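Local coordinates for ABC-type transport system, molybdenum-specific extracellular solute-binding protein (Clostridium difficile, PDB 4KD5) that probably binds molybdate or tungstate as the extracellular solute-binding component of an ABC-type uptake system, at residues A[124-129]-A[166-171]; A[143-148]-A[154-159]; A[89-94]-A[100-105]; A[82-87]-A[222-227]. One frame throughout, in Å; residues are numbered along the deposited sequence.

How the contacts relate
From the N terminus, strand 82-94 opens contact 4 at 82-87, then contact 3 at 89-94. Contact 3 closes first, when the chain folds back at 100-105. Helix 122-133 then opens contact 1, and within its span contact 2 opens and closes, pairing strand 144-147 with helix 150-159. Contact 1 closes at 166-171 and contact 4 last, at 222-227, so contact 4 encloses the other three and none cross. All four reach one mixed sheet. Contacts 1, 2 and 3 gather in one lobe, while contact 4 ties the start of the long strand to the C-terminal helix. Between contacts 1 and 4, Ser170 OG and Asn87 ND2 form a hydrogen bond.

Contact 1 (A[124-129]-A[166-171]); sequences GKYADE and FVYFSD
Tyr126 and Tyr168 meet through the phenol oxygen of one and the ring carbons of the other. Tyr168 OH comes within 3.2 Å of Tyr126 CD2 and 3.4 Å of Tyr126 CE2, reaching the ring obliquely, whereas Tyr126 CD2 lies at the edge of the Tyr168 ring, near its plane. The contact is van der Waals in kind, with no stack and no hydrogen bond between the two. The Tyr168 CB bond is not aimed at the helix, but with CG anti to the carbonyl carbon (chi1 -71°) the ring carries the hydroxyl across.

The apolar part is small: Ala127 CB rests 3.9 Å from Phe166 CB, with the first ring carbon, Phe166 CG, just beyond.

Within 166-171, Asp171 N donates to Tyr168 O at 3.1 Å, while Tyr168 N makes only a weak bond to Asp171 OD2 (3.4 Å), where the strand passes into the 3-10 segment.

Tyr168 is a predicted molybdate ligand and Tyr126 touches a bound 2-butanol. Helix 122-133 covers strand 164-168 here, Pro122 and Ala123 packing on Tyr168, while Phe166 also leans on Leu89 of strand 82-94.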
loop_
_atom_site.group_PDB
_atom_site.type_symbol
_atom_site.label_atom_id
_atom_site.label_comp_id
_atom_site.label_asym_id
_atom_site.label_seq_id
_atom_site.Cartn_x
_atom_site.Cartn_y
_atom_site.Cartn_z
ATOM N N GLY A 124 -4.689 1.921 -39.827
ATOM C CA GLY A 124 -4.208 1.783 -41.192
ATOM C C GLY A 124 -2.845 1.119 -41.225
ATOM O O GLY A 124 -2.549 0.329 -42.121
ATOM N N LYS A 125 -2.017 1.443 -40.237
ATOM C CA LYS A 125 -0.693 0.845 -40.111
ATOM C C LYS A 125 -0.785 -0.664 -39.888
ATOM O O LYS A 125 0.041 -1.422 -40.393
ATOM C CB LYS A 125 0.074 1.513 -38.968
ATOM C CG LYS A 125 1.463 0.951 -38.724
ATOM C CD LYS A 125 2.171 1.692 -37.591
ATOM C CE LYS A 125 1.816 1.129 -36.218
ATOM N NZ LYS A 125 2.669 -0.032 -35.822
ATOM N N TYR A 126 -1.797 -1.099 -39.144
ATOM C CA TYR A 126 -1.971 -2.523 -38.870
ATOM C C TYR A 126 -2.696 -3.229 -40.010
ATOM O O TYR A 126 -2.488 -4.416 -40.243
ATOM C CB TYR A 126 -2.686 -2.746 -37.528
ATOM C CG TYR A 126 -1.830 -2.420 -36.327
ATOM C CD1 TYR A 126 -0.800 -3.260 -35.941
ATOM C CD2 TYR A 126 -2.058 -1.279 -35.577
ATOM C CE1 TYR A 126 -0.013 -2.969 -34.844
ATOM C CE2 TYR A 126 -1.279 -0.974 -34.478
ATOM C CZ TYR A 126 -0.257 -1.827 -34.117
ATOM O OH TYR A 126 0.524 -1.537 -33.026
ATOM N N ALA A 127 -3.552 -2.494 -40.712
ATOM C CA ALA A 127 -4.197 -3.026 -41.909
ATOM C C ALA A 127 -3.142 -3.304 -42.973
ATOM O O ALA A 127 -3.218 -4.299 -43.692
ATOM C CB ALA A 127 -5.229 -2.059 -42.435
ATOM N N ASP A 128 -2.161 -2.413 -43.068
ATOM C CA ASP A 128 -1.063 -2.578 -44.009
ATOM C C ASP A 128 -0.244 -3.818 -43.671
ATOM O O ASP A 128 0.199 -4.535 -44.567
ATOM C CB ASP A 128 -0.163 -1.344 -43.996
ATOM C CG ASP A 128 1.001 -1.466 -44.953
ATOM O OD1 ASP A 128 2.081 -1.923 -44.530
ATOM O OD2 ASP A 128 0.836 -1.104 -46.133
ATOM N N GLU A 129 -0.051 -4.071 -42.379
ATOM C CA GLU A 129 0.680 -5.255 -41.938
ATOM C C GLU A 129 -0.028 -6.541 -42.350
ATOM O O GLU A 129 0.599 -7.451 -42.896
ATOM C CB GLU A 129 0.887 -5.242 -40.423
ATOM C CG GLU A 129 1.928 -4.260 -39.938
ATOM C CD GLU A 129 2.388 -4.564 -38.526
ATOM O OE1 GLU A 129 2.669 -5.746 -38.240
ATOM O OE2 GLU A 129 2.466 -3.625 -37.704
ATOM N N PHE A 166 -11.343 -1.816 -42.735
ATOM C CA PHE A 166 -10.500 -2.334 -41.662
ATOM C C PHE A 166 -10.496 -1.363 -40.491
ATOM O O PHE A 166 -10.256 -0.166 -40.660
ATOM C CB PHE A 166 -9.075 -2.593 -42.156
ATOM C CG PHE A 166 -8.917 -3.899 -42.878
ATOM C CD1 PHE A 166 -8.697 -5.069 -42.169
ATOM C CD2 PHE A 166 -8.995 -3.961 -44.261
ATOM C CE1 PHE A 166 -8.552 -6.280 -42.825
ATOM C CE2 PHE A 166 -8.852 -5.170 -44.923
ATOM C CZ PHE A 166 -8.630 -6.330 -44.204
ATOM N N VAL A 167 -10.764 -1.886 -39.300
ATOM C CA VAL A 167 -11.033 -1.039 -38.149
ATOM C C VAL A 167 -10.772 -1.821 -36.856
ATOM O O VAL A 167 -10.707 -3.046 -36.889
ATOM C CB VAL A 167 -12.486 -0.515 -38.236
ATOM C CG1 VAL A 167 -13.389 -1.239 -37.260
ATOM C CG2 VAL A 167 -12.540 0.978 -38.016
ATOM N N TYR A 168 -10.584 -1.127 -35.735
ATOM C CA TYR A 168 -10.459 -1.814 -34.446
ATOM C C TYR A 168 -11.828 -2.313 -33.990
ATOM O O TYR A 168 -12.844 -1.702 -34.311
ATOM C CB TYR A 168 -9.869 -0.890 -33.377
ATOM C CG TYR A 168 -8.405 -0.568 -33.555
ATOM C CD1 TYR A 168 -7.596 -1.339 -34.373
ATOM C CD2 TYR A 168 -7.833 0.506 -32.894
ATOM C CE1 TYR A 168 -6.257 -1.045 -34.531
ATOM C CE2 TYR A 168 -6.499 0.806 -33.045
ATOM C CZ TYR A 168 -5.717 0.026 -33.866
ATOM O OH TYR A 168 -4.387 0.319 -34.020
ATOM N N PHE A 169 -11.868 -3.406 -33.235
ATOM C CA PHE A 169 -13.147 -3.911 -32.754
ATOM C C PHE A 169 -13.830 -2.897 -31.842
ATOM O O PHE A 169 -15.051 -2.772 -31.846
ATOM C CB PHE A 169 -12.972 -5.237 -32.025
ATOM C CG PHE A 169 -14.265 -5.943 -31.752
ATOM C CD1 PHE A 169 -15.076 -6.355 -32.801
ATOM C CD2 PHE A 169 -14.671 -6.202 -30.454
ATOM C CE1 PHE A 169 -16.270 -7.007 -32.557
ATOM C CE2 PHE A 169 -15.866 -6.857 -30.203
ATOM C CZ PHE A 169 -16.666 -7.259 -31.257
ATOM N N SER A 170 -13.030 -2.167 -31.070
ATOM C CA SER A 170 -13.559 -1.176 -30.137
ATOM C C SER A 170 -14.236 -0.006 -30.847
ATOM O O SER A 170 -15.036 0.714 -30.243
ATOM C CB SER A 170 -12.466 -0.667 -29.198
ATOM O OG SER A 170 -11.384 -0.109 -29.906
ATOM N N ASP A 171 -13.914 0.182 -32.124
ATOM C CA ASP A 171 -14.547 1.225 -32.927
ATOM C C ASP A 171 -15.901 0.769 -33.463
ATOM O O ASP A 171 -16.628 1.551 -34.071
ATOM C CB ASP A 171 -13.643 1.620 -34.097
ATOM C CG ASP A 171 -12.324 2.223 -33.650
ATOM O OD1 ASP A 171 -12.313 3.005 -32.676
ATOM O OD2 ASP A 171 -11.294 1.919 -34.291
#

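Contact 2 (A[143-148]-A[154-159]); sequences KLVFAK and LAWVQS
Trp156 is the residue through which helix 150-159 touches strand 144-147. Its CB bond is directed at the strand, and with CG anti to the carbonyl carbon (chi1 -69°) the indole extends forward, the five-membered ring staying on the helix side and the benzo ring reaching the strand. Along that ring, Trp156 CZ2 is 4.1 Å from Ala147 CB. Trp156 CZ3 has the same methyl, Ala147 CB, at 3.7 Å on one face of the ring. Val145 CG2 approaches Trp156 CZ3 obliquely, at 4.1 Å.

Strand 144-147, helix 150-159 and strand 164-168 form a beta-alpha-beta crossover, both strands running parallel to strand 113-116, which lies between them in the sheet. Strand and helix axes come within 10.3 Å, their directions 129° apart, a spacing that the indole bridges. Trp156 also packs on Ala114 of strand 113-116.

At the tip, CH2 meets backbone as well as side chain. Phe146 O lies 3.3 Å from Trp156 CH2, at the ring edge and near its plane, and Ala147 CA is close by. The methyl of Ala147 makes a CH-pi contact with the same ring, CB standing 3.9 Å from the centroid of the Trp156 six-membered ring and 24° off the normal, displaced toward the rim.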
loop_
_atom_site.group_PDB
_atom_site.type_symbol
_atom_site.label_atom_id
_atom_site.label_comp_id
_atom_site.label_asym_id
_atom_site.label_seq_id
_atom_site.Cartn_x
_atom_site.Cartn_y
_atom_site.Cartn_z
ATOM N N LYS A 143 -8.291 -1.607 -55.256
ATOM C CA LYS A 143 -9.485 -1.543 -54.418
ATOM C C LYS A 143 -9.298 -0.632 -53.211
ATOM O O LYS A 143 -10.264 -0.129 -52.646
ATOM C CB LYS A 143 -9.870 -2.946 -53.939
ATOM C CG LYS A 143 -9.978 -3.991 -55.038
ATOM C CD LYS A 143 -11.113 -4.969 -54.738
ATOM C CE LYS A 143 -10.918 -6.299 -55.462
ATOM N NZ LYS A 143 -12.066 -7.230 -55.259
ATOM N N LEU A 144 -8.047 -0.436 -52.818
ATOM C CA LEU A 144 -7.721 0.291 -51.595
ATOM C C LEU A 144 -8.032 1.793 -51.665
ATOM O O LEU A 144 -7.518 2.508 -52.533
ATOM C CB LEU A 144 -6.243 0.087 -51.246
ATOM C CG LEU A 144 -5.895 -0.938 -50.166
ATOM C CD1 LEU A 144 -7.064 -1.848 -49.842
ATOM C CD2 LEU A 144 -4.678 -1.762 -50.549
ATOM N N VAL A 145 -8.883 2.262 -50.752
ATOM C CA VAL A 145 -9.114 3.697 -50.557
ATOM C C VAL A 145 -8.723 4.081 -49.127
ATOM O O VAL A 145 -8.896 3.292 -48.199
ATOM C CB VAL A 145 -10.572 4.099 -50.859
ATOM C CG1 VAL A 145 -10.801 4.180 -52.351
ATOM C CG2 VAL A 145 -11.540 3.113 -50.234
ATOM N N PHE A 146 -8.200 5.290 -48.950
ATOM C CA PHE A 146 -7.566 5.654 -47.687
ATOM C C PHE A 146 -8.264 6.798 -46.941
ATOM O O PHE A 146 -8.428 7.895 -47.479
ATOM C CB PHE A 146 -6.090 5.988 -47.929
ATOM C CG PHE A 146 -5.305 4.863 -48.556
ATOM C CD1 PHE A 146 -4.587 3.979 -47.765
ATOM C CD2 PHE A 146 -5.290 4.685 -49.936
ATOM C CE1 PHE A 146 -3.864 2.941 -48.335
ATOM C CE2 PHE A 146 -4.572 3.648 -50.511
ATOM C CZ PHE A 146 -3.858 2.776 -49.711
ATOM N N ALA A 147 -8.663 6.529 -45.696
ATOM C CA ALA A 147 -9.363 7.514 -44.863
ATOM C C ALA A 147 -8.443 8.208 -43.856
ATOM O O ALA A 147 -7.386 7.679 -43.503
ATOM C CB ALA A 147 -10.530 6.871 -44.147
ATOM N N LYS A 148 -8.872 9.376 -43.377
ATOM C CA LYS A 148 -8.089 10.178 -42.437
ATOM C C LYS A 148 -8.131 9.602 -41.024
ATOM O O LYS A 148 -7.233 9.855 -40.220
ATOM C CB LYS A 148 -8.595 11.622 -42.412
ATOM C CG LYS A 148 -10.052 11.764 -41.981
ATOM C CD LYS A 148 -10.492 13.225 -41.970
ATOM C CE LYS A 148 -11.940 13.364 -41.498
ATOM N NZ LYS A 148 -12.370 14.792 -41.390
ATOM N N LEU A 154 -15.593 3.959 -41.050
ATOM C CA LEU A 154 -16.925 3.490 -40.675
ATOM C C LEU A 154 -18.025 4.196 -41.464
ATOM O O LEU A 154 -19.009 3.576 -41.863
ATOM C CB LEU A 154 -17.152 3.682 -39.172
ATOM C CG LEU A 154 -16.524 2.656 -38.229
ATOM C CD1 LEU A 154 -16.203 3.279 -36.878
ATOM C CD2 LEU A 154 -17.470 1.485 -38.045
ATOM N N ALA A 155 -17.848 5.493 -41.698
ATOM C CA ALA A 155 -18.841 6.291 -42.414
ATOM C C ALA A 155 -18.983 5.862 -43.873
ATOM O O ALA A 155 -20.096 5.796 -44.402
ATOM C CB ALA A 155 -18.494 7.761 -42.325
ATOM N N TRP A 156 -17.848 5.586 -44.514
ATOM C CA TRP A 156 -17.805 5.128 -45.901
ATOM C C TRP A 156 -18.487 3.777 -46.049
ATOM O O TRP A 156 -19.230 3.542 -47.001
ATOM C CB TRP A 156 -16.351 4.999 -46.372
ATOM C CG TRP A 156 -15.630 6.300 -46.531
ATOM C CD1 TRP A 156 -16.149 7.551 -46.372
ATOM C CD2 TRP A 156 -14.246 6.475 -46.887
ATOM N NE1 TRP A 156 -15.174 8.494 -46.607
ATOM C CE2 TRP A 156 -14.011 7.865 -46.920
ATOM C CE3 TRP A 156 -13.206 5.596 -47.178
ATOM C CZ2 TRP A 156 -12.748 8.387 -47.241
ATOM C CZ3 TRP A 156 -11.961 6.122 -47.492
ATOM C CH2 TRP A 156 -11.744 7.503 -47.521
ATOM N N VAL A 157 -18.214 2.890 -45.095
ATOM C CA VAL A 157 -18.743 1.532 -45.116
ATOM C C VAL A 157 -20.245 1.528 -44.836
ATOM O O VAL A 157 -20.997 0.770 -45.447
ATOM C CB VAL A 157 -17.992 0.641 -44.107
ATOM C CG1 VAL A 157 -18.601 -0.724 -44.054
ATOM C CG2 VAL A 157 -16.522 0.533 -44.489
ATOM N N GLN A 158 -20.672 2.392 -43.921
ATOM C CA GLN A 158 -22.088 2.558 -43.593
ATOM C C GLN A 158 -22.885 3.083 -44.781
ATOM O O GLN A 158 -24.025 2.684 -45.000
ATOM C CB GLN A 158 -22.246 3.534 -42.422
ATOM C CG GLN A 158 -22.595 2.896 -41.088
ATOM C CD GLN A 158 -22.577 3.895 -39.943
ATOM O OE1 GLN A 158 -21.700 3.847 -39.078
ATOM N NE2 GLN A 158 -23.548 4.802 -39.931
ATOM N N SER A 159 -22.272 3.986 -45.539
ATOM C CA SER A 159 -22.940 4.651 -46.652
ATOM C C SER A 159 -22.800 3.868 -47.951
ATOM O O SER A 159 -23.398 4.233 -48.965
ATOM C CB SER A 159 -22.390 6.065 -46.843
ATOM O OG SER A 159 -21.033 6.033 -47.237
#

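Contact 3 (A[89-94]-A[100-105]); sequences LVLISS and SGMKDL. With FMT (formic acid), chain E.
The flat groups here are a peptide and a carboxylate: the Gly101 carbonyl, whose O is touched by Leu91 CD2 at 3.8 Å, and Asp104, whose OD1 is met from well above the carboxylate plane by Ser100 N at 3.0 Å. Gly101 O also accepts a bond from Asp104 N. The arrangement is a turn that follows strand 82-94 and folds back beside it, in one lobe of a solute-binding protein fold.

Leu91 carries the contact. Its CG stands opposite the backbone N (chi1 178°), sending both methyls into the turn. Leu91 CD2 also packs on the selenium of selenomethionine Met102, SE lying 3.8 Å away on a chain curled at both chi2 and chi3. Leu91 CD1 meets Leu105 CD2 at 4.1 Å, and the two leucine side chains lie alongside, pointing opposite ways. Val164 of strand 164-168 touches both.

Beyond Met102, a formic acid molecule, probably from the crystallisation liquor, receives a weak bond of 3.4 Å from Lys103 N to its O2.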
loop_
_atom_site.group_PDB
_atom_site.type_symbol
_atom_site.label_atom_id
_atom_site.label_comp_id
_atom_site.label_asym_id
_atom_site.label_seq_id
_atom_site.Cartn_x
_atom_site.Cartn_y
_atom_site.Cartn_z
ATOM N N LEU A 89 -7.857 -6.107 -34.918
ATOM C CA LEU A 89 -8.099 -5.496 -36.221
ATOM C C LEU A 89 -9.183 -6.318 -36.904
ATOM O O LEU A 89 -9.011 -7.521 -37.129
ATOM C CB LEU A 89 -6.830 -5.511 -37.070
ATOM C CG LEU A 89 -6.522 -4.352 -38.022
ATOM C CD1 LEU A 89 -6.200 -4.867 -39.404
ATOM C CD2 LEU A 89 -7.656 -3.357 -38.099
ATOM N N VAL A 90 -10.306 -5.681 -37.220
ATOM C CA VAL A 90 -11.437 -6.412 -37.782
ATOM C C VAL A 90 -11.851 -5.928 -39.164
ATOM O O VAL A 90 -11.556 -4.796 -39.556
ATOM C CB VAL A 90 -12.656 -6.401 -36.833
ATOM C CG1 VAL A 90 -12.315 -7.072 -35.520
ATOM C CG2 VAL A 90 -13.131 -4.974 -36.591
ATOM N N LEU A 91 -12.531 -6.807 -39.893
ATOM C CA LEU A 91 -13.091 -6.481 -41.200
ATOM C C LEU A 91 -14.584 -6.181 -41.053
ATOM O O LEU A 91 -15.353 -7.022 -40.578
ATOM C CB LEU A 91 -12.890 -7.647 -42.167
ATOM C CG LEU A 91 -13.452 -7.510 -43.584
ATOM C CD1 LEU A 91 -12.763 -6.392 -44.343
ATOM C CD2 LEU A 91 -13.331 -8.822 -44.348
ATOM N N ILE A 92 -14.996 -4.984 -41.456
ATOM C CA ILE A 92 -16.399 -4.592 -41.337
ATOM C C ILE A 92 -17.088 -4.392 -42.689
ATOM O O ILE A 92 -16.436 -4.191 -43.715
ATOM C CB ILE A 92 -16.565 -3.309 -40.509
ATOM C CG1 ILE A 92 -15.815 -2.150 -41.161
ATOM C CG2 ILE A 92 -16.102 -3.523 -39.070
ATOM C CD1 ILE A 92 -16.144 -0.807 -40.562
ATOM N N SER A 93 -18.417 -4.434 -42.668
ATOM C CA SER A 93 -19.243 -4.120 -43.827
ATOM C C SER A 93 -20.532 -3.492 -43.312
ATOM O O SER A 93 -20.698 -3.326 -42.106
ATOM C CB SER A 93 -19.539 -5.375 -44.641
ATOM O OG SER A 93 -20.251 -6.321 -43.874
ATOM N N SER A 94 -21.446 -3.137 -44.208
ATOM C CA SER A 94 -22.750 -2.654 -43.771
ATOM C C SER A 94 -23.519 -3.827 -43.171
ATOM O O SER A 94 -23.171 -4.982 -43.411
ATOM C CB SER A 94 -23.526 -2.028 -44.927
ATOM O OG SER A 94 -23.889 -2.994 -45.885
ATOM N N SER A 100 -19.040 -12.197 -46.847
ATOM C CA SER A 100 -18.840 -13.382 -46.006
ATOM C C SER A 100 -17.600 -13.347 -45.108
ATOM O O SER A 100 -17.677 -13.678 -43.923
ATOM C CB SER A 100 -18.813 -14.643 -46.872
ATOM O OG SER A 100 -18.240 -15.732 -46.170
ATOM N N GLY A 101 -16.458 -12.965 -45.672
ATOM C CA GLY A 101 -15.211 -12.973 -44.924
ATOM C C GLY A 101 -14.005 -12.401 -45.649
ATOM O O GLY A 101 -14.148 -11.686 -46.641
HETATM N N MSE A 102 -12.815 -12.726 -45.143
HETATM C CA MSE A 102 -11.559 -12.242 -45.714
HETATM C C MSE A 102 -11.312 -12.785 -47.117
HETATM O O MSE A 102 -10.671 -12.126 -47.933
HETATM C CB MSE A 102 -10.376 -12.599 -44.808
HETATM C CG MSE A 102 -10.321 -11.837 -43.493
HETATM SE SE MSE A 102 -9.815 -9.966 -43.674
HETATM C CE MSE A 102 -8.001 -10.243 -44.301
ATOM N N LYS A 103 -11.810 -13.987 -47.390
ATOM C CA LYS A 103 -11.682 -14.586 -48.715
ATOM C C LYS A 103 -12.376 -13.730 -49.772
ATOM O O LYS A 103 -11.957 -13.693 -50.929
ATOM C CB LYS A 103 -12.253 -16.013 -48.720
ATOM C CG LYS A 103 -11.236 -17.091 -49.088
ATOM C CD LYS A 103 -11.691 -18.505 -48.700
ATOM C CE LYS A 103 -12.805 -19.041 -49.594
ATOM N NZ LYS A 103 -14.161 -18.767 -49.041
ATOM N N ASP A 104 -13.425 -13.026 -49.356
ATOM C CA ASP A 104 -14.219 -12.197 -50.260
ATOM C C ASP A 104 -13.512 -10.910 -50.699
ATOM O O ASP A 104 -14.022 -10.176 -51.546
ATOM C CB ASP A 104 -15.568 -11.864 -49.619
ATOM C CG ASP A 104 -16.418 -13.097 -49.376
ATOM O OD1 ASP A 104 -17.658 -12.960 -49.340
ATOM O OD2 ASP A 104 -15.849 -14.199 -49.224
ATOM N N LEU A 105 -12.345 -10.636 -50.121
ATOM C CA LEU A 105 -11.551 -9.475 -50.522
ATOM C C LEU A 105 -11.034 -9.635 -51.952
ATOM O O LEU A 105 -10.908 -8.664 -52.693
ATOM C CB LEU A 105 -10.365 -9.261 -49.576
ATOM C CG LEU A 105 -10.599 -8.854 -48.127
ATOM C CD1 LEU A 105 -9.273 -8.628 -47.419
ATOM C CD2 LEU A 105 -11.431 -7.597 -48.068
HETATM C C FMT E . -11.066 -16.649 -44.285
HETATM O O1 FMT E . -10.300 -15.937 -43.636
HETATM O O2 FMT E . -12.099 -16.245 -44.817
#

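Contact 4 (A[82-87]-A[222-227]); sequences KDLVKN and KIFEEF
Phe224 joins helix 218-226 to the start of strand 82-94, lying against both Leu84 and Val85. Just before it, Ile223 turns to Lys22, Ile23 and Glu26 of helix 17-28. Phe224 then points at the strand. At its base, Phe224 CB and CG each lie 3.7 Å from Val85 CG1; farther out, Phe224 CZ is 3.8 Å from Leu84 CD2. Both aliphatic side chains run roughly perpendicular to that of Phe224, and their methyls approach the ring obliquely. The Leu84 branch point sits opposite its backbone N (chi1 -176°), which brings both its methyls near the outer end of the ring. Leu84 and Val85, though consecutive, both face the helix and both bond to the backbone of Tyr194, consistent with a beta bulge; Leu84 O also bonds to Gln221 NE2. Farther on, Glu226 N donates to Ile223 O at 3.1 Å. Where the helix gives way to the loop, Phe227 N donates to Phe224 O at 3.2 Å, and Ile223 O lies in the plane of the Phe227 ring, at its edge.

Ala19 and Leu215 also pack against Phe224. Across the two segments the contact is wholly apolar and buried, so it rests on shape and burial, without directional bonds.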
loop_
_atom_site.group_PDB
_atom_site.type_symbol
_atom_site.label_atom_id
_atom_site.label_comp_id
_atom_site.label_asym_id
_atom_site.label_seq_id
_atom_site.Cartn_x
_atom_site.Cartn_y
_atom_site.Cartn_z
ATOM N N LYS A 82 2.785 -3.489 -17.241
ATOM C CA LYS A 82 1.968 -4.608 -17.704
ATOM C C LYS A 82 1.171 -4.243 -18.944
ATOM O O LYS A 82 0.954 -3.063 -19.230
ATOM C CB LYS A 82 0.998 -5.058 -16.604
ATOM C CG LYS A 82 1.515 -6.175 -15.724
ATOM C CD LYS A 82 1.790 -5.692 -14.311
ATOM C CE LYS A 82 2.698 -6.673 -13.582
ATOM N NZ LYS A 82 2.908 -6.291 -12.157
ATOM N N ASP A 83 0.723 -5.262 -19.667
ATOM C CA ASP A 83 -0.197 -5.059 -20.768
ATOM C C ASP A 83 -1.620 -5.141 -20.238
ATOM O O ASP A 83 -2.059 -6.199 -19.792
ATOM C CB ASP A 83 0.042 -6.104 -21.860
ATOM C CG ASP A 83 1.371 -5.919 -22.557
ATOM O OD1 ASP A 83 1.862 -4.777 -22.578
ATOM O OD2 ASP A 83 1.922 -6.916 -23.071
ATOM N N LEU A 84 -2.319 -4.009 -20.259
ATOM C CA LEU A 84 -3.676 -3.937 -19.736
ATOM C C LEU A 84 -4.652 -4.694 -20.636
ATOM O O LEU A 84 -5.125 -5.778 -20.282
ATOM C CB LEU A 84 -4.097 -2.475 -19.587
ATOM C CG LEU A 84 -5.456 -2.203 -18.960
ATOM C CD1 LEU A 84 -5.601 -3.068 -17.732
ATOM C CD2 LEU A 84 -5.596 -0.729 -18.613
ATOM N N VAL A 85 -4.945 -4.117 -21.799
ATOM C CA VAL A 85 -5.766 -4.785 -22.800
ATOM C C VAL A 85 -5.121 -4.666 -24.171
ATOM O O VAL A 85 -4.131 -3.953 -24.351
ATOM C CB VAL A 85 -7.195 -4.216 -22.870
ATOM C CG1 VAL A 85 -7.863 -4.276 -21.511
ATOM C CG2 VAL A 85 -7.175 -2.783 -23.383
ATOM N N LYS A 86 -5.690 -5.370 -25.139
ATOM C CA LYS A 86 -5.236 -5.262 -26.512
ATOM C C LYS A 86 -6.451 -5.121 -27.411
ATOM O O LYS A 86 -7.563 -5.475 -27.017
ATOM C CB LYS A 86 -4.396 -6.478 -26.909
ATOM C CG LYS A 86 -5.159 -7.796 -26.882
ATOM C CD LYS A 86 -4.260 -9.002 -27.186
ATOM C CE LYS A 86 -2.786 -8.640 -27.333
ATOM N NZ LYS A 86 -2.052 -8.600 -26.034
ATOM N N ASN A 87 -6.249 -4.590 -28.611
ATOM C CA ASN A 87 -7.350 -4.459 -29.550
ATOM C C ASN A 87 -7.246 -5.503 -30.647
ATOM O O ASN A 87 -6.221 -6.172 -30.781
ATOM C CB ASN A 87 -7.376 -3.054 -30.153
ATOM C CG ASN A 87 -8.744 -2.416 -30.072
ATOM O OD1 ASN A 87 -9.767 -3.089 -30.215
ATOM N ND2 ASN A 87 -8.773 -1.108 -29.829
ATOM N N LYS A 222 -13.383 -7.467 -17.796
ATOM C CA LYS A 222 -14.724 -7.591 -18.368
ATOM C C LYS A 222 -15.358 -6.239 -18.690
ATOM O O LYS A 222 -16.232 -6.150 -19.549
ATOM C CB LYS A 222 -15.646 -8.400 -17.447
ATOM C CG LYS A 222 -15.369 -9.897 -17.430
ATOM C CD LYS A 222 -16.468 -10.653 -16.692
ATOM C CE LYS A 222 -16.126 -12.128 -16.527
ATOM N NZ LYS A 222 -17.217 -12.882 -15.838
ATOM N N ILE A 223 -14.925 -5.196 -17.990
ATOM C CA ILE A 223 -15.394 -3.841 -18.269
ATOM C C ILE A 223 -14.823 -3.346 -19.598
ATOM O O ILE A 223 -15.545 -2.787 -20.424
ATOM C CB ILE A 223 -15.039 -2.865 -17.125
ATOM C CG1 ILE A 223 -15.955 -3.104 -15.924
ATOM C CG2 ILE A 223 -15.166 -1.421 -17.576
ATOM C CD1 ILE A 223 -15.685 -2.172 -14.769
ATOM N N PHE A 224 -13.531 -3.572 -19.807
ATOM C CA PHE A 224 -12.887 -3.189 -21.055
ATOM C C PHE A 224 -13.443 -3.981 -22.239
ATOM O O PHE A 224 -13.415 -3.504 -23.371
ATOM C CB PHE A 224 -11.368 -3.373 -20.957
ATOM C CG PHE A 224 -10.677 -2.333 -20.121
ATOM C CD1 PHE A 224 -10.580 -1.022 -20.559
ATOM C CD2 PHE A 224 -10.102 -2.672 -18.906
ATOM C CE1 PHE A 224 -9.934 -0.063 -19.791
ATOM C CE2 PHE A 224 -9.454 -1.719 -18.138
ATOM C CZ PHE A 224 -9.372 -0.411 -18.584
ATOM N N GLU A 225 -13.955 -5.181 -21.975
ATOM C CA GLU A 225 -14.533 -6.024 -23.023
ATOM C C GLU A 225 -15.950 -5.596 -23.426
ATOM O O GLU A 225 -16.440 -5.966 -24.494
ATOM C CB GLU A 225 -14.470 -7.507 -22.621
ATOM C CG GLU A 225 -13.046 -8.050 -22.531
ATOM C CD GLU A 225 -12.948 -9.356 -21.759
ATOM O OE1 GLU A 225 -14.002 -9.945 -21.444
ATOM O OE2 GLU A 225 -11.812 -9.789 -21.465
ATOM N N GLU A 226 -16.602 -4.816 -22.569
ATOM C CA GLU A 226 -17.881 -4.203 -22.917
ATOM C C GLU A 226 -17.667 -3.156 -24.000
ATOM O O GLU A 226 -18.573 -2.833 -24.760
ATOM C CB GLU A 226 -18.511 -3.532 -21.689
ATOM C CG GLU A 226 -18.864 -4.466 -20.544
ATOM C CD GLU A 226 -19.300 -3.716 -19.296
ATOM O OE1 GLU A 226 -19.477 -2.483 -19.372
ATOM O OE2 GLU A 226 -19.464 -4.357 -18.235
ATOM N N PHE A 227 -16.453 -2.624 -24.057
ATOM C CA PHE A 227 -16.157 -1.518 -24.953
ATOM C C PHE A 227 -15.322 -1.955 -26.155
ATOM O O PHE A 227 -14.736 -1.123 -26.853
ATOM C CB PHE A 227 -15.494 -0.371 -24.176
ATOM C CG PHE A 227 -16.408 0.282 -23.169
ATOM C CD1 PHE A 227 -17.167 1.387 -23.523
ATOM C CD2 PHE A 227 -16.525 -0.221 -21.881
ATOM C CE1 PHE A 227 -18.020 1.986 -22.607
ATOM C CE2 PHE A 227 -17.376 0.374 -20.959
ATOM C CZ PHE A 227 -18.123 1.479 -21.323
#